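Local atomic coordinates of lasso peptide isopeptidase AtxE2 (Asticcacaulis excentricus, PDB entry 5TXC), a protein that hydrolyses the isopeptide bond of the lasso peptides astexin-2 and astexin-3, recognising their knotted loop and converting them to linear peptides. Residues 46-51 with 370-375; 54-59 with 348-353; 263-268 with 288-293. All coordinates share one frame; numbering follows the deposited sequence.

In the fold
Along the chain the three contacts lie one within another: contact 1 closes the longest loop, contact 2 lies inside it, and contact 3, a local pairing, inside both. Contacts 1 and 2 have centres 11 Å apart and touch through Arg372, which packs on Ala54 and Gln352. Both fasten the N-terminal run 46-59 to the four-stranded sheet 350-388, a blade of the beta-propeller that S9 peptidases carry beside an alpha/beta-hydrolase domain; the side chains of Arg372 and Leu350 come within about 5 and 6 Å of that of Tyr438, which stabilises the alkoxide intermediate. Contact 3 joins turns of another blade, 261-295, its centre 38 Å from that of contact 1 and 28 Å from contact 2's.

Contact 1: 46-51 with 370-375; sequences LADIGT and QPRRLV
Hydrogen bonding across this contact is carried by Arg372, whose NH1 reaches two carbonyl oxygens of segment 46-51. Arg372 NH1 lies 2.5 Å from Ile49 O, which sits in the guanidinium plane, and 3.0 Å from Thr51 O, whose own carbonyl plane the donor stands above. CG runs anti to the backbone N (chi1 -159°), and a bend at chi3 (-67°) turns the edge of the guanidinium onto the loop. NE forms a salt bridge with Glu366 and NH2 bonds to Met52 O, so the group is gripped along its rim and its rotation is fixed.

The charged pair is looser: Asp48 OD1 hangs over one guanidinium face, 3.7 Å from Arg372 NH1, and no N-H points at it. A water donates to Asp48 OD1 (2.6 Å) and accepts from Arg372 N (3.1 Å).

Arg372 is the corner where strand 370-371 gives way to strand 373-378 of a propeller blade, while Asp48 pairs by backbone with Arg75 of strand 69-78, in the sheet 48-104; the arginine thus links this blade's corner to the loop that follows strand 48-49. With an alanine here, the carbonyls of Ile49 and Thr51 would probably lose their shared donor, and Asp48 and Glu366 a positive neighbour.

Apolar packing flanks the arginine. Ile49 CD1 meets Leu374 CD1 at 3.9 Å, the side chains crossing at about a right angle, and Leu46 CD1 approaches Pro371 CG at 4.4 Å.

Contact 2: 54-59 with 348-353; sequences ASETTP and TGLLQG
Gln352 meets Ala54 and Ser55 through two torsions: CG stands anti to its own carbonyl carbon (chi1 -62°), and a bend at chi2 (131°) swings the amide over to the 54-59 loop. That loop holds a type I beta turn, Ser55 to Thr58, docked against strand 350-357 at the edge of a four-stranded propeller blade. The turn is closed by the backbone bond from Thr58 N to Ser55 O, and its start is held by Ser55 N, which donates to Thr58 OG1 at 2.7 Å.

Gln352 NE2 bonds to Ala54 O at 2.8 Å, arriving from above the carbonyl plane, 59° out of it, and not on a lone pair. The same NE2 also bonds to Glu366 OE1, so the buried amide nitrogen is held by two acceptors. Lower down the chain, Gln352 CG lies 3.3 Å from Ser55 O.

Leu350 fills the side next to the glutamine. Its CD1 presses on Ala54 O at 3.3 Å, while CD2 touches Glu56 OE1 at 3.8 Å, the two side chains crossing at about a right angle. The glutamate bends at chi2, and its OE2 forms a salt bridge with Arg321 of the preceding blade.

Backbone atoms complete the docking. Gly353 N donates to Glu56 O at 3.1 Å, and Glu56 CA makes a CA-H...O contact with Leu351 O. Gly353, at positive phi, has its CA 3.2 Å from Thr58 O, against which a CB would clash.

Contact 3: 263-268 with 288-293; sequences VGRTTF and RGEGEP
Two type II' beta turns lie side by side on the rim of a four-stranded antiparallel propeller blade, 261-295: Val263 to Thr266 joins its first two strands, and Arg288 to Gly291 leads from the third strand towards the fourth. Each has a glycine with positive phi at its second position, Gly264 and Gly289. Between them Thr266 and Arg288 form an antiparallel non-hydrogen-bonded pair, their side chains on the same face. Just beyond it, Gly289 N donates to Arg265 O at 3.1 Å, approaching from above the carbonyl plane.

Arg288 folds back across the pair, bent at chi2 (-99°) and again at chi3 (65°), so that its NE donates to Thr266 OG1 at 3.0 Å. The hydroxyl oxygen sits at the guanidinium edge, near its plane. Further along that edge, Arg288 NH2 comes to 3.2 Å from Arg265 CB.

Arg265 reaches over the neighbouring turn and lays one guanidinium face on Gly289, with its NH2 3.3 Å from Gly289 CA. A CB on Gly289 would run into this group. The two guanidinium planes are 69° apart, and Arg265 NH1 and Arg288 NH2 approach to 3.7 Å, a like-charge proximity. Glu290 OE1, 4.6 Å from Arg265 NH2, is too far for a salt bridge but may offset that charge. Arg265 and Glu290 also touch a crystal neighbour, which may influence their poses.

Beneath the turns, Thr266 CG2 lies over one face of the Phe268 ring, both residues pack on Ala286 of strand 283-288, and Val263 rests against Glu311, Asn314 and Ala336 in loops of the next blade, 304-348.

Contact 1: 46-51 with 370-375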
ATOM      1  N   LEU A  46      15.140   0.239  -7.024  1.00 26.61           N
ATOM      2  CA  LEU A  46      15.339  -0.035  -5.603  1.00 31.68           C
ATOM      3  C   LEU A  46      14.569  -1.282  -5.173  1.00 28.40           C
ATOM      4  O   LEU A  46      13.346  -1.342  -5.301  1.00 29.53           O
ATOM      5  CB  LEU A  46      14.929   1.173  -4.780  1.00 26.51           C
ATOM      6  CG  LEU A  46      15.914   2.320  -4.989  1.00 22.77           C
ATOM      7  CD1 LEU A  46      15.492   3.543  -4.242  1.00 22.05           C
ATOM      8  CD2 LEU A  46      17.290   1.894  -4.525  1.00 28.80           C
ATOM      9  N   ALA A  47      15.293  -2.281  -4.667  1.00 32.08           N
ATOM     10  CA  ALA A  47      14.677  -3.530  -4.240  1.00 32.36           C
ATOM     11  C   ALA A  47      13.746  -3.271  -3.063  1.00 27.92           C
ATOM     12  O   ALA A  47      13.853  -2.258  -2.379  1.00 22.89           O
ATOM     13  CB  ALA A  47      15.747  -4.561  -3.850  1.00 23.12           C
ATOM     14  N   ASP A  48      12.826  -4.215  -2.837  1.00 28.86           N
ATOM     15  CA  ASP A  48      11.771  -4.096  -1.837  1.00 25.06           C
ATOM     16  C   ASP A  48      11.501  -5.472  -1.228  1.00 29.13           C
ATOM     17  O   ASP A  48      11.915  -6.509  -1.759  1.00 26.11           O
ATOM     18  CB  ASP A  48      10.497  -3.481  -2.449  1.00 24.13           C
ATOM     19  CG  ASP A  48       9.604  -2.719  -1.407  1.00 38.57           C
ATOM     20  OD1 ASP A  48      10.056  -2.380  -0.275  1.00 35.57           O
ATOM     21  OD2 ASP A  48       8.424  -2.431  -1.753  1.00 36.47           O
ATOM     22  N   ILE A  49      10.825  -5.472  -0.082  1.00 28.38           N
ATOM     23  CA  ILE A  49      10.498  -6.694   0.643  1.00 27.67           C
ATOM     24  C   ILE A  49       9.013  -6.688   1.000  1.00 25.01           C
ATOM     25  O   ILE A  49       8.556  -5.809   1.737  1.00 25.24           O
ATOM     26  CB  ILE A  49      11.362  -6.841   1.907  1.00 27.39           C
ATOM     27  CG1 ILE A  49      12.854  -6.893   1.544  1.00 24.60           C
ATOM     28  CG2 ILE A  49      10.930  -8.014   2.748  1.00 23.60           C
ATOM     29  CD1 ILE A  49      13.772  -6.619   2.736  1.00 22.24           C
ATOM     30  N   GLY A  50       8.266  -7.677   0.487  1.00 21.31           N
ATOM     31  CA  GLY A  50       6.850  -7.814   0.776  1.00 25.92           C
ATOM     32  C   GLY A  50       5.974  -6.892  -0.047  1.00 29.97           C
ATOM     33  O   GLY A  50       6.435  -6.166  -0.930  1.00 28.04           O
ATOM     34  N   THR A  51       4.674  -6.934   0.252  1.00 22.90           N
ATOM     35  CA  THR A  51       3.714  -6.137  -0.504  1.00 24.90           C
ATOM     36  C   THR A  51       4.028  -4.650  -0.346  1.00 28.40           C
ATOM     37  O   THR A  51       4.551  -4.219   0.679  1.00 27.77           O
ATOM     38  CB  THR A  51       2.283  -6.458  -0.042  1.00 28.49           C
ATOM     39  OG1 THR A  51       1.355  -6.072  -1.057  1.00 30.48           O
ATOM     40  CG2 THR A  51       1.932  -5.763   1.245  1.00 21.57           C
ATOM     41  N   GLN A 370      15.322   5.857   3.754  1.00 25.63           N
ATOM     42  CA  GLN A 370      15.794   4.488   3.962  1.00 27.77           C
ATOM     43  C   GLN A 370      14.758   3.546   3.371  1.00 25.20           C
ATOM     44  O   GLN A 370      13.660   3.407   3.938  1.00 26.47           O
ATOM     45  CB  GLN A 370      15.997   4.203   5.455  1.00 28.02           C
ATOM     46  CG  GLN A 370      16.252   2.734   5.830  1.00 25.03           C
ATOM     47  CD  GLN A 370      17.610   2.281   5.362  1.00 29.79           C
ATOM     48  OE1 GLN A 370      18.632   2.811   5.795  1.00 33.08           O
ATOM     49  NE2 GLN A 370      17.636   1.331   4.443  1.00 24.97           N
ATOM     50  N   PRO A 371      15.028   2.890   2.264  1.00 27.88           N
ATOM     51  CA  PRO A 371      14.069   1.903   1.759  1.00 24.46           C
ATOM     52  C   PRO A 371      13.986   0.716   2.711  1.00 26.14           C
ATOM     53  O   PRO A 371      14.867   0.496   3.547  1.00 26.99           O
ATOM     54  CB  PRO A 371      14.648   1.490   0.396  1.00 22.67           C
ATOM     55  CG  PRO A 371      15.665   2.539   0.063  1.00 25.52           C
ATOM     56  CD  PRO A 371      16.172   3.096   1.360  1.00 31.08           C
ATOM     57  N   ARG A 372      12.933  -0.081   2.535  1.00 22.57           N
ATOM     58  CA  ARG A 372      12.662  -1.201   3.428  1.00 27.28           C
ATOM     59  C   ARG A 372      13.857  -2.131   3.540  1.00 27.60           C
ATOM     60  O   ARG A 372      14.334  -2.679   2.540  1.00 29.02           O
ATOM     61  CB  ARG A 372      11.452  -1.977   2.919  1.00 25.05           C
ATOM     62  CG  ARG A 372      10.780  -2.805   3.987  1.00 28.81           C
ATOM     63  CD  ARG A 372       9.458  -3.348   3.458  1.00 31.28           C
ATOM     64  NE  ARG A 372       8.468  -2.314   3.207  1.00 24.54           N
ATOM     65  CZ  ARG A 372       7.411  -2.489   2.426  1.00 30.23           C
ATOM     66  NH1 ARG A 372       7.225  -3.649   1.816  1.00 26.76           N
ATOM     67  NH2 ARG A 372       6.543  -1.506   2.242  1.00 34.09           N
ATOM     68  N   ARG A 373      14.326  -2.326   4.765  1.00 27.67           N
ATOM     69  CA  ARG A 373      15.475  -3.181   5.027  1.00 25.72           C
ATOM     70  C   ARG A 373      15.172  -4.030   6.251  1.00 27.41           C
ATOM     71  O   ARG A 373      14.141  -3.860   6.903  1.00 26.79           O
ATOM     72  CB  ARG A 373      16.736  -2.356   5.248  1.00 27.08           C
ATOM     73  CG  ARG A 373      16.528  -1.357   6.327  1.00 26.34           C
ATOM     74  CD  ARG A 373      17.819  -0.875   6.927  1.00 28.99           C
ATOM     75  NE  ARG A 373      17.518   0.121   7.946  1.00 29.92           N
ATOM     76  CZ  ARG A 373      18.435   0.850   8.552  1.00 27.17           C
ATOM     77  NH1 ARG A 373      19.710   0.689   8.224  1.00 26.33           N
ATOM     78  NH2 ARG A 373      18.070   1.741   9.471  1.00 27.30           N
ATOM     79  N   LEU A 374      16.021  -5.023   6.496  1.00 28.16           N
ATOM     80  CA  LEU A 374      15.945  -5.827   7.710  1.00 25.84           C
ATOM     81  C   LEU A 374      16.846  -5.267   8.797  1.00 28.68           C
ATOM     82  O   LEU A 374      17.968  -4.809   8.534  1.00 29.10           O
ATOM     83  CB  LEU A 374      16.303  -7.280   7.423  1.00 29.82           C
ATOM     84  CG  LEU A 374      15.115  -8.224   7.445  1.00 31.98           C
ATOM     85  CD1 LEU A 374      14.019  -7.795   6.486  1.00 24.32           C
ATOM     86  CD2 LEU A 374      15.631  -9.595   7.093  1.00 29.81           C
ATOM     87  N   VAL A 375      16.369  -5.363  10.035  1.00 28.29           N
ATOM     88  CA  VAL A 375      16.952  -4.638  11.154  1.00 25.03           C
ATOM     89  C   VAL A 375      16.779  -5.474  12.416  1.00 30.52           C
ATOM     90  O   VAL A 375      15.953  -6.389  12.468  1.00 33.78           O
ATOM     91  CB  VAL A 375      16.257  -3.255  11.237  1.00 28.36           C
ATOM     92  CG1 VAL A 375      15.474  -3.063  12.515  1.00 28.75           C
ATOM     93  CG2 VAL A 375      17.219  -2.137  10.939  1.00 30.38           C
TER
HETATM   94  O   HOH W   1      11.047  -0.028   0.131  1.00 27.06           O

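Contact 2: 54-59 with 348-353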
ATOM      1  N   ALA A  54       3.114  -2.543   3.057  1.00 33.80           N
ATOM      2  CA  ALA A  54       3.276  -3.366   4.241  1.00 31.80           C
ATOM      3  C   ALA A  54       3.219  -2.485   5.482  1.00 32.45           C
ATOM      4  O   ALA A  54       3.746  -1.370   5.492  1.00 32.89           O
ATOM      5  CB  ALA A  54       4.600  -4.123   4.191  1.00 26.64           C
ATOM      6  N   SER A  55       2.569  -2.990   6.523  1.00 26.97           N
ATOM      7  CA  SER A  55       2.501  -2.302   7.804  1.00 31.49           C
ATOM      8  C   SER A  55       2.914  -3.247   8.933  1.00 31.17           C
ATOM      9  O   SER A  55       3.517  -4.291   8.675  1.00 28.76           O
ATOM     10  CB  SER A  55       1.095  -1.735   8.043  1.00 34.04           C
ATOM     11  OG  SER A  55       0.152  -2.769   8.218  1.00 33.45           O
ATOM     12  N   GLU A  56       2.624  -2.865  10.181  1.00 29.44           N
ATOM     13  CA  GLU A  56       3.177  -3.539  11.357  1.00 31.32           C
ATOM     14  C   GLU A  56       2.942  -5.049  11.365  1.00 30.96           C
ATOM     15  O   GLU A  56       3.820  -5.806  11.784  1.00 34.69           O
ATOM     16  CB  GLU A  56       2.582  -2.939  12.635  1.00 36.13           C
ATOM     17  CG  GLU A  56       3.015  -1.522  12.933  1.00 34.45           C
ATOM     18  CD  GLU A  56       2.119  -0.446  12.307  1.00 39.26           C
ATOM     19  OE1 GLU A  56       1.680  -0.569  11.140  1.00 38.05           O
ATOM     20  OE2 GLU A  56       1.883   0.563  12.993  1.00 44.59           O
ATOM     21  N   THR A  57       1.766  -5.514  10.950  1.00 28.04           N
ATOM     22  CA  THR A  57       1.478  -6.944  11.034  1.00 30.04           C
ATOM     23  C   THR A  57       1.675  -7.687   9.719  1.00 29.07           C
ATOM     24  O   THR A  57       1.342  -8.870   9.648  1.00 28.81           O
ATOM     25  CB  THR A  57       0.046  -7.200  11.519  1.00 30.50           C
ATOM     26  OG1 THR A  57      -0.873  -6.821  10.497  1.00 35.00           O
ATOM     27  CG2 THR A  57      -0.261  -6.428  12.782  1.00 24.73           C
ATOM     28  N   THR A  58       2.229  -7.041   8.690  1.00 28.00           N
ATOM     29  CA  THR A  58       2.483  -7.724   7.424  1.00 26.67           C
ATOM     30  C   THR A  58       3.536  -8.806   7.619  1.00 27.05           C
ATOM     31  O   THR A  58       4.681  -8.483   7.949  1.00 26.98           O
ATOM     32  CB  THR A  58       2.967  -6.730   6.361  1.00 29.31           C
ATOM     33  OG1 THR A  58       2.050  -5.629   6.269  1.00 29.04           O
ATOM     34  CG2 THR A  58       3.139  -7.437   4.980  1.00 26.13           C
ATOM     35  N   PRO A  59       3.177 -10.201   7.410  1.00 30.68           N
ATOM     36  CA  PRO A  59       4.113 -11.311   7.698  1.00 27.70           C
ATOM     37  C   PRO A  59       5.135 -11.522   6.589  1.00 24.38           C
ATOM     38  O   PRO A  59       5.128 -12.524   5.873  1.00 28.46           O
ATOM     39  CB  PRO A  59       3.160 -12.508   7.855  1.00 27.45           C
ATOM     40  CG  PRO A  59       1.953 -12.159   7.048  1.00 24.90           C
ATOM     41  CD  PRO A  59       1.905 -10.676   6.840  1.00 27.21           C
ATOM     42  N   THR A 348      10.435   8.035  13.345  1.00 26.78           N
ATOM     43  CA  THR A 348       9.527   8.170  12.226  1.00 25.78           C
ATOM     44  C   THR A 348       9.731   6.958  11.331  1.00 27.49           C
ATOM     45  O   THR A 348      10.714   6.228  11.477  1.00 29.93           O
ATOM     46  CB  THR A 348       9.802   9.457  11.431  1.00 30.53           C
ATOM     47  OG1 THR A 348      11.132   9.413  10.901  1.00 30.83           O
ATOM     48  CG2 THR A 348       9.650  10.716  12.285  1.00 24.61           C
ATOM     49  N   GLY A 349       8.782   6.719  10.426  1.00 24.83           N
ATOM     50  CA  GLY A 349       8.879   5.555   9.556  1.00 22.17           C
ATOM     51  C   GLY A 349       7.979   4.397   9.956  1.00 28.66           C
ATOM     52  O   GLY A 349       6.947   4.601  10.592  1.00 27.89           O
ATOM     53  N   LEU A 350       8.350   3.176   9.588  1.00 27.49           N
ATOM     54  CA  LEU A 350       7.531   2.018   9.866  1.00 27.65           C
ATOM     55  C   LEU A 350       8.450   0.902  10.296  1.00 28.65           C
ATOM     56  O   LEU A 350       9.617   0.862   9.903  1.00 31.00           O
ATOM     57  CB  LEU A 350       6.715   1.536   8.654  1.00 30.87           C
ATOM     58  CG  LEU A 350       5.260   1.966   8.452  1.00 39.72           C
ATOM     59  CD1 LEU A 350       4.674   1.356   7.162  1.00 35.93           C
ATOM     60  CD2 LEU A 350       4.400   1.608   9.644  1.00 36.19           C
ATOM     61  N   LEU A 351       7.920   0.027  11.144  1.00 29.59           N
ATOM     62  CA  LEU A 351       8.503  -1.275  11.435  1.00 25.58           C
ATOM     63  C   LEU A 351       7.513  -2.324  10.966  1.00 28.93           C
ATOM     64  O   LEU A 351       6.321  -2.204  11.256  1.00 35.20           O
ATOM     65  CB  LEU A 351       8.763  -1.451  12.920  1.00 24.47           C
ATOM     66  CG  LEU A 351       9.919  -0.719  13.580  1.00 34.40           C
ATOM     67  CD1 LEU A 351       9.919  -1.115  15.030  1.00 31.85           C
ATOM     68  CD2 LEU A 351      11.252  -1.054  12.934  1.00 28.98           C
ATOM     69  N   GLN A 352       7.969  -3.324  10.217  1.00 26.34           N
ATOM     70  CA  GLN A 352       7.030  -4.296   9.665  1.00 28.05           C
ATOM     71  C   GLN A 352       7.417  -5.742   9.974  1.00 27.69           C
ATOM     72  O   GLN A 352       8.590  -6.114   9.913  1.00 29.26           O
ATOM     73  CB  GLN A 352       6.904  -4.088   8.165  1.00 29.15           C
ATOM     74  CG  GLN A 352       6.340  -2.710   7.822  1.00 33.15           C
ATOM     75  CD  GLN A 352       7.158  -1.996   6.759  1.00 30.29           C
ATOM     76  OE1 GLN A 352       8.361  -2.208   6.656  1.00 28.83           O
ATOM     77  NE2 GLN A 352       6.509  -1.137   5.977  1.00 25.04           N
ATOM     78  N   GLY A 353       6.416  -6.562  10.287  1.00 31.61           N
ATOM     79  CA  GLY A 353       6.590  -8.005  10.419  1.00 27.95           C
ATOM     80  C   GLY A 353       7.520  -8.484  11.512  1.00 28.20           C
ATOM     81  O   GLY A 353       8.011  -9.603  11.434  1.00 30.13           O
TER

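Contact 3: 263-268 with 288-293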
ATOM      1  N   VAL A 263       1.784 -14.064  29.434  1.00 43.84           N
ATOM      2  CA  VAL A 263       3.033 -14.069  30.189  1.00 42.45           C
ATOM      3  C   VAL A 263       2.717 -14.757  31.505  1.00 38.68           C
ATOM      4  O   VAL A 263       2.142 -14.143  32.407  1.00 38.74           O
ATOM      5  CB  VAL A 263       3.596 -12.667  30.418  1.00 39.84           C
ATOM      6  CG1 VAL A 263       4.904 -12.754  31.179  1.00 43.92           C
ATOM      7  CG2 VAL A 263       3.794 -11.984  29.106  1.00 38.49           C
ATOM      8  N   GLY A 264       3.076 -16.033  31.610  1.00 45.46           N
ATOM      9  CA  GLY A 264       2.730 -16.811  32.776  1.00 35.54           C
ATOM     10  C   GLY A 264       1.237 -17.011  32.828  1.00 43.50           C
ATOM     11  O   GLY A 264       0.631 -17.563  31.902  1.00 38.64           O
ATOM     12  N   ARG A 265       0.629 -16.578  33.924  1.00 47.98           N
ATOM     13  CA  ARG A 265      -0.810 -16.677  34.075  1.00 48.77           C
ATOM     14  C   ARG A 265      -1.544 -15.382  33.745  1.00 50.92           C
ATOM     15  O   ARG A 265      -2.773 -15.336  33.871  1.00 51.74           O
ATOM     16  CB  ARG A 265      -1.147 -17.182  35.477  1.00 51.14           C
ATOM     17  CG  ARG A 265      -0.753 -18.664  35.641  1.00 52.22           C
ATOM     18  CD  ARG A 265      -1.305 -19.286  36.907  1.00 53.80           C
ATOM     19  NE  ARG A 265      -2.767 -19.327  36.880  1.00 63.82           N
ATOM     20  CZ  ARG A 265      -3.559 -18.600  37.674  1.00 60.68           C
ATOM     21  NH1 ARG A 265      -3.035 -17.776  38.576  1.00 57.71           N
ATOM     22  NH2 ARG A 265      -4.880 -18.695  37.562  1.00 62.27           N
ATOM     23  N   THR A 266      -0.829 -14.333  33.331  1.00 47.38           N
ATOM     24  CA  THR A 266      -1.456 -13.080  32.914  1.00 44.88           C
ATOM     25  C   THR A 266      -1.726 -13.108  31.410  1.00 40.79           C
ATOM     26  O   THR A 266      -0.793 -13.224  30.607  1.00 42.86           O
ATOM     27  CB  THR A 266      -0.577 -11.883  33.255  1.00 44.37           C
ATOM     28  OG1 THR A 266      -0.271 -11.885  34.657  1.00 48.41           O
ATOM     29  CG2 THR A 266      -1.288 -10.597  32.868  1.00 39.20           C
ATOM     30  N   THR A 267      -2.994 -12.984  31.031  1.00 42.16           N
ATOM     31  CA  THR A 267      -3.375 -12.805  29.638  1.00 39.61           C
ATOM     32  C   THR A 267      -3.474 -11.315  29.340  1.00 36.66           C
ATOM     33  O   THR A 267      -4.234 -10.602  29.997  1.00 38.88           O
ATOM     34  CB  THR A 267      -4.710 -13.473  29.348  1.00 37.55           C
ATOM     35  OG1 THR A 267      -4.630 -14.854  29.714  1.00 48.71           O
ATOM     36  CG2 THR A 267      -5.015 -13.369  27.875  1.00 36.02           C
ATOM     37  N   PHE A 268      -2.728 -10.849  28.347  1.00 35.52           N
ATOM     38  CA  PHE A 268      -2.786  -9.454  27.936  1.00 34.75           C
ATOM     39  C   PHE A 268      -3.610  -9.300  26.677  1.00 38.09           C
ATOM     40  O   PHE A 268      -3.481 -10.085  25.735  1.00 39.23           O
ATOM     41  CB  PHE A 268      -1.398  -8.894  27.683  1.00 31.58           C
ATOM     42  CG  PHE A 268      -0.591  -8.731  28.918  1.00 37.47           C
ATOM     43  CD1 PHE A 268      -0.860  -7.693  29.801  1.00 36.81           C
ATOM     44  CD2 PHE A 268       0.446  -9.601  29.194  1.00 31.82           C
ATOM     45  CE1 PHE A 268      -0.098  -7.527  30.935  1.00 35.99           C
ATOM     46  CE2 PHE A 268       1.197  -9.437  30.312  1.00 33.85           C
ATOM     47  CZ  PHE A 268       0.929  -8.397  31.189  1.00 32.90           C
ATOM     48  N   ARG A 288      -5.205 -11.169  35.194  1.00 51.14           N
ATOM     49  CA  ARG A 288      -4.319 -11.879  36.108  1.00 57.92           C
ATOM     50  C   ARG A 288      -5.019 -13.137  36.590  1.00 60.50           C
ATOM     51  O   ARG A 288      -5.998 -13.055  37.338  1.00 67.11           O
ATOM     52  CB  ARG A 288      -3.949 -10.985  37.284  1.00 59.78           C
ATOM     53  CG  ARG A 288      -2.611 -10.302  37.179  1.00 62.08           C
ATOM     54  CD  ARG A 288      -1.568 -11.077  37.980  1.00 76.53           C
ATOM     55  NE  ARG A 288      -1.276 -12.426  37.465  1.00 79.76           N
ATOM     56  CZ  ARG A 288      -1.649 -13.577  38.037  1.00 77.30           C
ATOM     57  NH1 ARG A 288      -2.338 -13.583  39.175  1.00 77.92           N
ATOM     58  NH2 ARG A 288      -1.305 -14.733  37.476  1.00 68.37           N
ATOM     59  N   GLY A 289      -4.520 -14.293  36.164  1.00 56.12           N
ATOM     60  CA  GLY A 289      -5.122 -15.557  36.518  1.00 59.66           C
ATOM     61  C   GLY A 289      -6.627 -15.601  36.344  1.00 66.57           C
ATOM     62  O   GLY A 289      -7.151 -15.451  35.236  1.00 69.73           O
ATOM     63  N   GLU A 290      -7.331 -15.788  37.455  1.00 71.03           N
ATOM     64  CA  GLU A 290      -8.779 -15.916  37.446  1.00 78.73           C
ATOM     65  C   GLU A 290      -9.500 -14.586  37.602  1.00 69.76           C
ATOM     66  O   GLU A 290     -10.699 -14.510  37.304  1.00 63.00           O
ATOM     67  CB  GLU A 290      -9.218 -16.878  38.565  1.00 78.11           C
ATOM     68  CG  GLU A 290      -8.984 -18.351  38.246  1.00 73.86           C
ATOM     69  CD  GLU A 290      -9.705 -18.789  36.977  1.00 80.45           C
ATOM     70  OE1 GLU A 290      -9.114 -18.653  35.878  1.00 76.03           O
ATOM     71  OE2 GLU A 290     -10.868 -19.256  37.077  1.00 85.33           O
ATOM     72  N   GLY A 291      -8.795 -13.543  38.030  1.00 69.19           N
ATOM     73  CA  GLY A 291      -9.426 -12.311  38.447  1.00 65.18           C
ATOM     74  C   GLY A 291      -9.972 -11.491  37.297  1.00 62.22           C
ATOM     75  O   GLY A 291      -9.886 -11.840  36.119  1.00 65.10           O
ATOM     76  N   GLU A 292     -10.558 -10.362  37.672  1.00 59.04           N
ATOM     77  CA  GLU A 292     -11.154  -9.475  36.694  1.00 60.36           C
ATOM     78  C   GLU A 292     -10.085  -8.741  35.894  1.00 57.25           C
ATOM     79  O   GLU A 292      -9.002  -8.444  36.411  1.00 53.69           O
ATOM     80  CB  GLU A 292     -12.096  -8.484  37.374  1.00 59.50           C
ATOM     81  CG  GLU A 292     -13.381  -9.141  37.821  1.00 55.77           C
ATOM     82  CD  GLU A 292     -14.175  -9.679  36.629  1.00 60.15           C
ATOM     83  OE1 GLU A 292     -15.124  -8.995  36.191  1.00 65.21           O
ATOM     84  OE2 GLU A 292     -13.842 -10.764  36.103  1.00 63.52           O
ATOM     85  N   PRO A 293     -10.373  -8.429  34.629  1.00 51.67           N
ATOM     86  CA  PRO A 293      -9.409  -7.681  33.825  1.00 47.37           C
ATOM     87  C   PRO A 293      -9.142  -6.313  34.427  1.00 49.13           C
ATOM     88  O   PRO A 293     -10.040  -5.650  34.951  1.00 54.03           O
ATOM     89  CB  PRO A 293     -10.090  -7.590  32.454  1.00 47.82           C
ATOM     90  CG  PRO A 293     -11.517  -7.844  32.708  1.00 53.46           C
ATOM     91  CD  PRO A 293     -11.555  -8.814  33.840  1.00 52.26           C
TER